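Local coordinates for enterocine A immunity protein (Enterococcus faecium, PDB 2BL8) that confers immunity to the pediocin-like bacteriocin enterocin A, protecting the bacterium from this antimicrobial peptide, at residues H10-Y13 against N14-I18; S25-L28 against E29-K33; Y93-D96 against Y97-S101. All coordinates share one frame; numbering follows the deposited sequence.

Contact 1: residues H10-Y13 against N14-I18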
loop_
_atom_site.group_PDB
_atom_site.type_symbol
_atom_site.label_atom_id
_atom_site.label_comp_id
_atom_site.label_asym_id
_atom_site.label_seq_id
_atom_site.Cartn_x
_atom_site.Cartn_y
_atom_site.Cartn_z
ATOM N N HIS A 10 -8.485 4.048 1.537
ATOM C CA HIS A 10 -9.767 4.388 0.930
ATOM C C HIS A 10 -9.528 5.138 -0.378
ATOM O O HIS A 10 -10.162 4.846 -1.391
ATOM C CB HIS A 10 -10.588 5.252 1.895
ATOM C CG HIS A 10 -12.034 5.370 1.527
ATOM N ND1 HIS A 10 -12.983 5.864 2.398
ATOM C CD2 HIS A 10 -12.698 5.057 0.389
ATOM C CE1 HIS A 10 -14.168 5.847 1.814
ATOM N NE2 HIS A 10 -14.023 5.362 0.592
ATOM N N GLU A 11 -8.603 6.091 -0.360
ATOM C CA GLU A 11 -8.303 6.869 -1.559
ATOM C C GLU A 11 -7.677 6.024 -2.666
ATOM O O GLU A 11 -8.000 6.196 -3.841
ATOM C CB GLU A 11 -7.386 8.043 -1.209
ATOM C CG GLU A 11 -8.024 9.045 -0.255
ATOM C CD GLU A 11 -7.081 10.159 0.164
ATOM O OE1 GLU A 11 -5.858 9.915 0.240
ATOM O OE2 GLU A 11 -7.566 11.277 0.435
ATOM N N LEU A 12 -6.792 5.108 -2.293
ATOM C CA LEU A 12 -6.142 4.250 -3.279
ATOM C C LEU A 12 -7.188 3.316 -3.890
ATOM O O LEU A 12 -7.207 3.097 -5.103
ATOM C CB LEU A 12 -5.016 3.443 -2.619
ATOM C CG LEU A 12 -4.135 2.566 -3.516
ATOM C CD1 LEU A 12 -3.460 3.422 -4.582
ATOM C CD2 LEU A 12 -3.089 1.862 -2.662
ATOM N N TYR A 13 -8.070 2.786 -3.048
ATOM C CA TYR A 13 -9.119 1.882 -3.509
ATOM C C TYR A 13 -10.015 2.587 -4.521
ATOM O O TYR A 13 -10.258 2.077 -5.615
ATOM C CB TYR A 13 -9.980 1.411 -2.333
ATOM C CG TYR A 13 -11.078 0.449 -2.741
ATOM C CD1 TYR A 13 -10.930 -0.923 -2.562
ATOM C CD2 TYR A 13 -12.244 0.911 -3.355
ATOM C CE1 TYR A 13 -11.913 -1.818 -2.984
ATOM C CE2 TYR A 13 -13.230 0.027 -3.784
ATOM C CZ TYR A 13 -13.056 -1.337 -3.595
ATOM O OH TYR A 13 -14.027 -2.220 -4.018
ATOM N N ASN A 14 -10.513 3.760 -4.140
ATOM C CA ASN A 14 -11.402 4.530 -5.003
ATOM C C ASN A 14 -10.760 4.944 -6.314
ATOM O O ASN A 14 -11.401 4.898 -7.362
ATOM C CB ASN A 14 -11.913 5.769 -4.261
ATOM C CG ASN A 14 -13.041 5.444 -3.303
ATOM O OD1 ASN A 14 -13.274 4.281 -2.971
ATOM N ND2 ASN A 14 -13.747 6.472 -2.849
ATOM N N ASP A 15 -9.493 5.343 -6.269
ATOM C CA ASP A 15 -8.815 5.766 -7.489
ATOM C C ASP A 15 -8.679 4.610 -8.477
ATOM O O ASP A 15 -8.872 4.781 -9.681
ATOM C CB ASP A 15 -7.428 6.325 -7.172
ATOM C CG ASP A 15 -6.849 7.106 -8.333
ATOM O OD1 ASP A 15 -7.356 8.213 -8.603
ATOM O OD2 ASP A 15 -5.904 6.611 -8.983
ATOM N N ILE A 16 -8.341 3.435 -7.961
ATOM C CA ILE A 16 -8.177 2.251 -8.797
ATOM C C ILE A 16 -9.525 1.718 -9.275
ATOM O O ILE A 16 -9.677 1.337 -10.441
ATOM C CB ILE A 16 -7.440 1.124 -8.023
ATOM C CG1 ILE A 16 -5.975 1.513 -7.806
ATOM C CG2 ILE A 16 -7.527 -0.193 -8.797
ATOM C CD1 ILE A 16 -5.204 0.542 -6.921
ATOM N N SER A 17 -10.502 1.703 -8.373
ATOM C CA SER A 17 -11.830 1.188 -8.681
ATOM C C SER A 17 -12.523 1.909 -9.831
ATOM O O SER A 17 -13.261 1.289 -10.599
ATOM C CB SER A 17 -12.719 1.250 -7.437
ATOM O OG SER A 17 -12.965 2.590 -7.061
ATOM N N ILE A 18 -12.297 3.214 -9.944
ATOM C CA ILE A 18 -12.915 4.007 -11.005
ATOM C C ILE A 18 -12.518 3.486 -12.380
ATOM O O ILE A 18 -13.288 3.581 -13.337
ATOM C CB ILE A 18 -12.524 5.495 -10.885
ATOM C CG1 ILE A 18 -13.172 6.092 -9.633
ATOM C CG2 ILE A 18 -12.968 6.262 -12.129
ATOM C CD1 ILE A 18 -12.846 7.552 -9.395
#
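His10 turns its CG away from the backbone N (chi1 -165°), whereas Asn14, one turn later in helix 5-17, holds CG beside its own N (chi1 -79°), and the two torsions swing ring and amide together. The amide lies at the edge of the imidazole, its OD1 in the ring plane and 3.5 Å from His10 CD2, with the two planes almost perpendicular. Asn14 N donates a nearly straight hydrogen bond to His10 O (3.0 Å), and the same i to i+4 pattern is repeated through Ser17 N to Tyr13 O (2.8 Å).

Next to this polar pair, Tyr13 CE2 lies 3.9 Å from CB of Ser17, whose short side chain lets the ring come close. Leu12 and Ile16 point the same way from another side of the helix and meet CD1 to CD1 at 4.1 Å; Leu12 reaches Leu31 and Ile16 reaches Leu28, both on helix 25-38. Asp15 OD2 is hydrogen-bonded to Gln73 of helix 71-84, and the His10 ring also stacks edge-to-face with Tyr35. The chemistry is that of an amphipathic helix: branched aliphatic groups supply the buried face, while Asn14 OD1 beside the polarised C-H at His10 CD2 is probably mildly attractive.

Contact 2: residues S25-L28 against E29-K33; sequences SDIL and EVLQK
The first turns of helix 25-38, one of the four helices of this immunity protein, make up this contact, and its side chains divide between an apolar face and a polar one. On the apolar face Ile27 and Leu31, a turn apart, lie side by side and point the same way. Ile27 CG2 meets Leu31 CD1 at 3.9 Å, and Ile27 also packs on Leu58 of helix 48-64 and Ile16 of helix 5-17. Leu31 keeps CG beside its backbone N (chi1 -73°), which lays the start of the side chain over the preceding turn, CG being 3.3 Å from Ile27 O. That oxygen is taken by Leu31 N at 2.9 Å, one of four successive i to i+4 hydrogen bonds that run from Ser25 O to Gln32 N.

Val30 also rests on the turn before it, with CG2 3.4 Å from Asp26 O; its compact, branched side chain suits the ground between helices, where it touches Leu54 and Tyr57 of helix 48-64. Leu28 and Leu31 both pack on Tyr13 of helix 5-17.

The polar face is joined through solvent. One water donates to Asp26 OD1 at 2.6 Å and to Glu29 OE1 at 2.7 Å, so each of its protons serves a different carboxylate. Glu29 reaches it with CG anti to the backbone N (chi1 -178°) and an extended chain. Ser25, at the start of the helix, turns its hydroxyl back to Pro22 O.

The two acids are exposed, and Asp26 OD1 lies 5.2 Å from Glu29 OE1. A water donating a hydrogen bond to each would ease the repulsion expected between like charges. Asp26, in the first turn, would probably be stabilised as the anion by the helix end, though that repulsion would work against it.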
loop_
_atom_site.group_PDB
_atom_site.type_symbol
_atom_site.label_atom_id
_atom_site.label_comp_id
_atom_site.label_asym_id
_atom_site.label_seq_id
_atom_site.Cartn_x
_atom_site.Cartn_y
_atom_site.Cartn_z
ATOM N N SER A 25 -8.814 -6.462 -9.817
ATOM C CA SER A 25 -9.804 -7.067 -8.930
ATOM C C SER A 25 -9.215 -7.594 -7.627
ATOM O O SER A 25 -9.757 -7.343 -6.552
ATOM C CB SER A 25 -10.538 -8.201 -9.649
ATOM O OG SER A 25 -9.627 -9.196 -10.083
ATOM N N ASP A 26 -8.111 -8.329 -7.724
ATOM C CA ASP A 26 -7.472 -8.887 -6.540
ATOM C C ASP A 26 -6.959 -7.790 -5.618
ATOM O O ASP A 26 -7.134 -7.859 -4.402
ATOM C CB ASP A 26 -6.320 -9.813 -6.940
ATOM C CG ASP A 26 -6.796 -11.045 -7.687
ATOM O OD1 ASP A 26 -7.668 -11.763 -7.154
ATOM O OD2 ASP A 26 -6.298 -11.296 -8.805
ATOM N N ILE A 27 -6.326 -6.781 -6.207
ATOM C CA ILE A 27 -5.790 -5.656 -5.447
ATOM C C ILE A 27 -6.899 -4.927 -4.689
ATOM O O ILE A 27 -6.728 -4.558 -3.527
ATOM C CB ILE A 27 -5.064 -4.659 -6.388
ATOM C CG1 ILE A 27 -3.745 -5.266 -6.867
ATOM C CG2 ILE A 27 -4.832 -3.330 -5.681
ATOM C CD1 ILE A 27 -3.088 -4.486 -7.987
ATOM N N LEU A 28 -8.038 -4.722 -5.341
ATOM C CA LEU A 28 -9.151 -4.038 -4.693
ATOM C C LEU A 28 -9.688 -4.870 -3.529
ATOM O O LEU A 28 -10.048 -4.330 -2.482
ATOM C CB LEU A 28 -10.271 -3.767 -5.703
ATOM C CG LEU A 28 -9.961 -2.765 -6.820
ATOM C CD1 LEU A 28 -11.138 -2.692 -7.774
ATOM C CD2 LEU A 28 -9.685 -1.390 -6.223
ATOM N N GLU A 29 -9.738 -6.185 -3.714
ATOM C CA GLU A 29 -10.229 -7.081 -2.675
ATOM C C GLU A 29 -9.337 -6.991 -1.442
ATOM O O GLU A 29 -9.821 -6.946 -0.310
ATOM C CB GLU A 29 -10.262 -8.520 -3.196
ATOM C CG GLU A 29 -10.802 -9.536 -2.201
ATOM C CD GLU A 29 -10.955 -10.913 -2.812
ATOM O OE1 GLU A 29 -11.629 -11.020 -3.859
ATOM O OE2 GLU A 29 -10.407 -11.886 -2.249
ATOM N N VAL A 30 -8.028 -6.963 -1.666
ATOM C CA VAL A 30 -7.078 -6.869 -0.567
ATOM C C VAL A 30 -7.197 -5.516 0.129
ATOM O O VAL A 30 -7.197 -5.441 1.357
ATOM C CB VAL A 30 -5.630 -7.070 -1.061
ATOM C CG1 VAL A 30 -4.654 -6.739 0.052
ATOM C CG2 VAL A 30 -5.435 -8.518 -1.499
ATOM N N LEU A 31 -7.298 -4.446 -0.652
ATOM C CA LEU A 31 -7.437 -3.118 -0.069
ATOM C C LEU A 31 -8.690 -3.071 0.798
ATOM O O LEU A 31 -8.681 -2.500 1.891
ATOM C CB LEU A 31 -7.514 -2.059 -1.170
ATOM C CG LEU A 31 -6.189 -1.779 -1.881
ATOM C CD1 LEU A 31 -6.442 -0.873 -3.080
ATOM C CD2 LEU A 31 -5.208 -1.134 -0.909
ATOM N N GLN A 32 -9.765 -3.680 0.306
ATOM C CA GLN A 32 -11.021 -3.712 1.039
ATOM C C GLN A 32 -10.818 -4.380 2.391
ATOM O O GLN A 32 -11.212 -3.841 3.424
ATOM C CB GLN A 32 -12.077 -4.487 0.247
ATOM C CG GLN A 32 -13.369 -4.709 1.023
ATOM C CD GLN A 32 -14.155 -3.431 1.220
ATOM O OE1 GLN A 32 -14.758 -2.912 0.281
ATOM N NE2 GLN A 32 -14.150 -2.914 2.444
ATOM N N LYS A 33 -10.199 -5.557 2.365
ATOM C CA LYS A 33 -9.927 -6.337 3.567
ATOM C C LYS A 33 -9.093 -5.553 4.574
ATOM O O LYS A 33 -9.370 -5.575 5.774
ATOM C CB LYS A 33 -9.201 -7.629 3.182
ATOM C CG LYS A 33 -8.950 -8.590 4.336
ATOM C CD LYS A 33 -8.318 -9.884 3.835
ATOM C CE LYS A 33 -8.094 -10.875 4.968
ATOM N NZ LYS A 33 -7.516 -12.161 4.478
HETATM O O HOH W 1 -9.915 -11.212 -5.980
#

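Contact 3: residues Y93-D96 against Y97-S101; sequences YRAD and YGDKS
Asp96, Tyr97 and Ala95 carry most of this contact, at a type II beta turn that runs from Asp96 to Asp99 with Tyr97 and Gly98 at its corners. Asp96 O accepts from Asp99 N at 3.1 Å, the i to i+3 bond characteristic of the turn, with the donor tilted 30° from the carbonyl plane. Gly98 takes a positive phi (84°), a conformation that suits a residue without a side chain.

Ala95 offers only a methyl, small enough to fit between the two limbs of the loop: its CB lies 3.8 Å from Asp99 CB and 3.6 Å from Ser101 OG. Asp99, the partner of both Ala95 and Asp96, also accepts from Ser101 N through OD1 at 2.8 Å, on the anti side of the carboxylate, completing an Asx turn that leads into the short 3-10 segment.

Two waters add further links. One bridges Arg94 O and Ser101 OG, while another accepts from Asp96 N at 2.9 Å and donates only weakly to Asp99 OD2.

Tyr97 holds CG anti to its backbone N (chi1 -160°), and its ring packs on Asn52 and Val55 of helix 48-64, where the hydroxyl is hydrogen-bonded to Asn56. Tyr97 thus ties this largely exposed C-terminal segment to helix 48-64, while Ala95 O is bonded to Arg85, just beyond helix 71-84.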
loop_
_atom_site.group_PDB
_atom_site.type_symbol
_atom_site.label_atom_id
_atom_site.label_comp_id
_atom_site.label_asym_id
_atom_site.label_seq_id
_atom_site.Cartn_x
_atom_site.Cartn_y
_atom_site.Cartn_z
ATOM N N TYR A 93 12.002 0.041 12.140
ATOM C CA TYR A 93 12.168 -0.154 10.702
ATOM C C TYR A 93 13.576 0.321 10.350
ATOM O O TYR A 93 14.156 1.161 11.053
ATOM C CB TYR A 93 11.095 0.603 9.900
ATOM C CG TYR A 93 10.961 2.072 10.231
ATOM C CD1 TYR A 93 11.698 3.039 9.545
ATOM C CD2 TYR A 93 10.132 2.489 11.270
ATOM C CE1 TYR A 93 11.608 4.392 9.892
ATOM C CE2 TYR A 93 10.039 3.825 11.625
ATOM C CZ TYR A 93 10.774 4.769 10.941
ATOM O OH TYR A 93 10.688 6.085 11.335
ATOM N N ARG A 94 14.126 -0.213 9.265
ATOM C CA ARG A 94 15.494 0.119 8.884
ATOM C C ARG A 94 15.682 1.232 7.867
ATOM O O ARG A 94 16.794 1.730 7.699
ATOM C CB ARG A 94 16.200 -1.144 8.391
ATOM C CG ARG A 94 16.161 -2.277 9.401
ATOM C CD ARG A 94 17.074 -3.422 9.012
ATOM N NE ARG A 94 16.913 -4.532 9.947
ATOM C CZ ARG A 94 17.898 -5.327 10.349
ATOM N NH1 ARG A 94 19.137 -5.150 9.898
ATOM N NH2 ARG A 94 17.643 -6.292 11.222
ATOM N N ALA A 95 14.607 1.631 7.198
ATOM C CA ALA A 95 14.691 2.697 6.205
ATOM C C ALA A 95 13.308 2.979 5.663
ATOM O O ALA A 95 12.342 2.309 6.035
ATOM C CB ALA A 95 15.615 2.270 5.060
ATOM N N ASP A 96 13.205 3.986 4.797
ATOM C CA ASP A 96 11.932 4.282 4.165
ATOM C C ASP A 96 11.756 3.103 3.217
ATOM O O ASP A 96 12.743 2.509 2.781
ATOM C CB ASP A 96 11.992 5.586 3.365
ATOM C CG ASP A 96 12.066 6.815 4.251
ATOM O OD1 ASP A 96 11.483 6.792 5.358
ATOM O OD2 ASP A 96 12.698 7.809 3.830
ATOM N N TYR A 97 10.518 2.762 2.888
ATOM C CA TYR A 97 10.279 1.623 2.011
ATOM C C TYR A 97 11.072 1.654 0.706
ATOM O O TYR A 97 11.025 2.635 -0.045
ATOM C CB TYR A 97 8.793 1.500 1.672
ATOM C CG TYR A 97 8.426 0.119 1.188
ATOM C CD1 TYR A 97 8.022 -0.864 2.085
ATOM C CD2 TYR A 97 8.524 -0.220 -0.161
ATOM C CE1 TYR A 97 7.725 -2.150 1.656
ATOM C CE2 TYR A 97 8.234 -1.505 -0.603
ATOM C CZ TYR A 97 7.838 -2.467 0.311
ATOM O OH TYR A 97 7.591 -3.751 -0.105
ATOM N N GLY A 98 11.796 0.566 0.449
ATOM C CA GLY A 98 12.573 0.437 -0.770
ATOM C C GLY A 98 13.961 1.052 -0.795
ATOM O O GLY A 98 14.681 0.885 -1.779
ATOM N N ASP A 99 14.351 1.748 0.269
ATOM C CA ASP A 99 15.661 2.393 0.321
ATOM C C ASP A 99 16.797 1.384 0.500
ATOM O O ASP A 99 16.772 0.575 1.428
ATOM C CB ASP A 99 15.692 3.413 1.465
ATOM C CG ASP A 99 16.804 4.429 1.310
ATOM O OD1 ASP A 99 17.959 4.025 1.078
ATOM O OD2 ASP A 99 16.521 5.639 1.420
ATOM N N LYS A 100 17.796 1.445 -0.382
ATOM C CA LYS A 100 18.934 0.528 -0.315
ATOM C C LYS A 100 19.810 0.725 0.922
ATOM O O LYS A 100 20.634 -0.132 1.244
ATOM C CB LYS A 100 19.805 0.671 -1.570
ATOM C CG LYS A 100 20.559 1.990 -1.664
ATOM C CD LYS A 100 21.445 2.016 -2.906
ATOM C CE LYS A 100 22.234 3.310 -3.015
ATOM N NZ LYS A 100 23.115 3.305 -4.223
ATOM N N SER A 101 19.631 1.846 1.615
ATOM C CA SER A 101 20.421 2.141 2.810
ATOM C C SER A 101 20.234 1.121 3.937
ATOM O O SER A 101 21.014 1.088 4.884
ATOM C CB SER A 101 20.079 3.540 3.337
ATOM O OG SER A 101 18.734 3.596 3.788
HETATM O O HOH W 2 17.844 4.164 6.210
HETATM O O HOH W 3 15.478 5.769 4.426
#

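The three contacts follow one another along the chain: contact 1 in helix 5-17, contact 2 in helix 25-38, and contact 3 in the C-terminal loop after helix 71-84. The first two belong to consecutive helices; their centres are 10 Å apart and they touch directly, Tyr13 CE1 lying 3.2 Å from Leu28 O and Ile16 CG2 3.6 Å from Leu28 CD2. Contact 3 stands on the opposite side of the chain's centre, about 26 and 25 Å from the others between centres. The protein thus combines a core of packed helices with an irregular C-terminal segment that lies against helix 48-64, which contact 2 also touches.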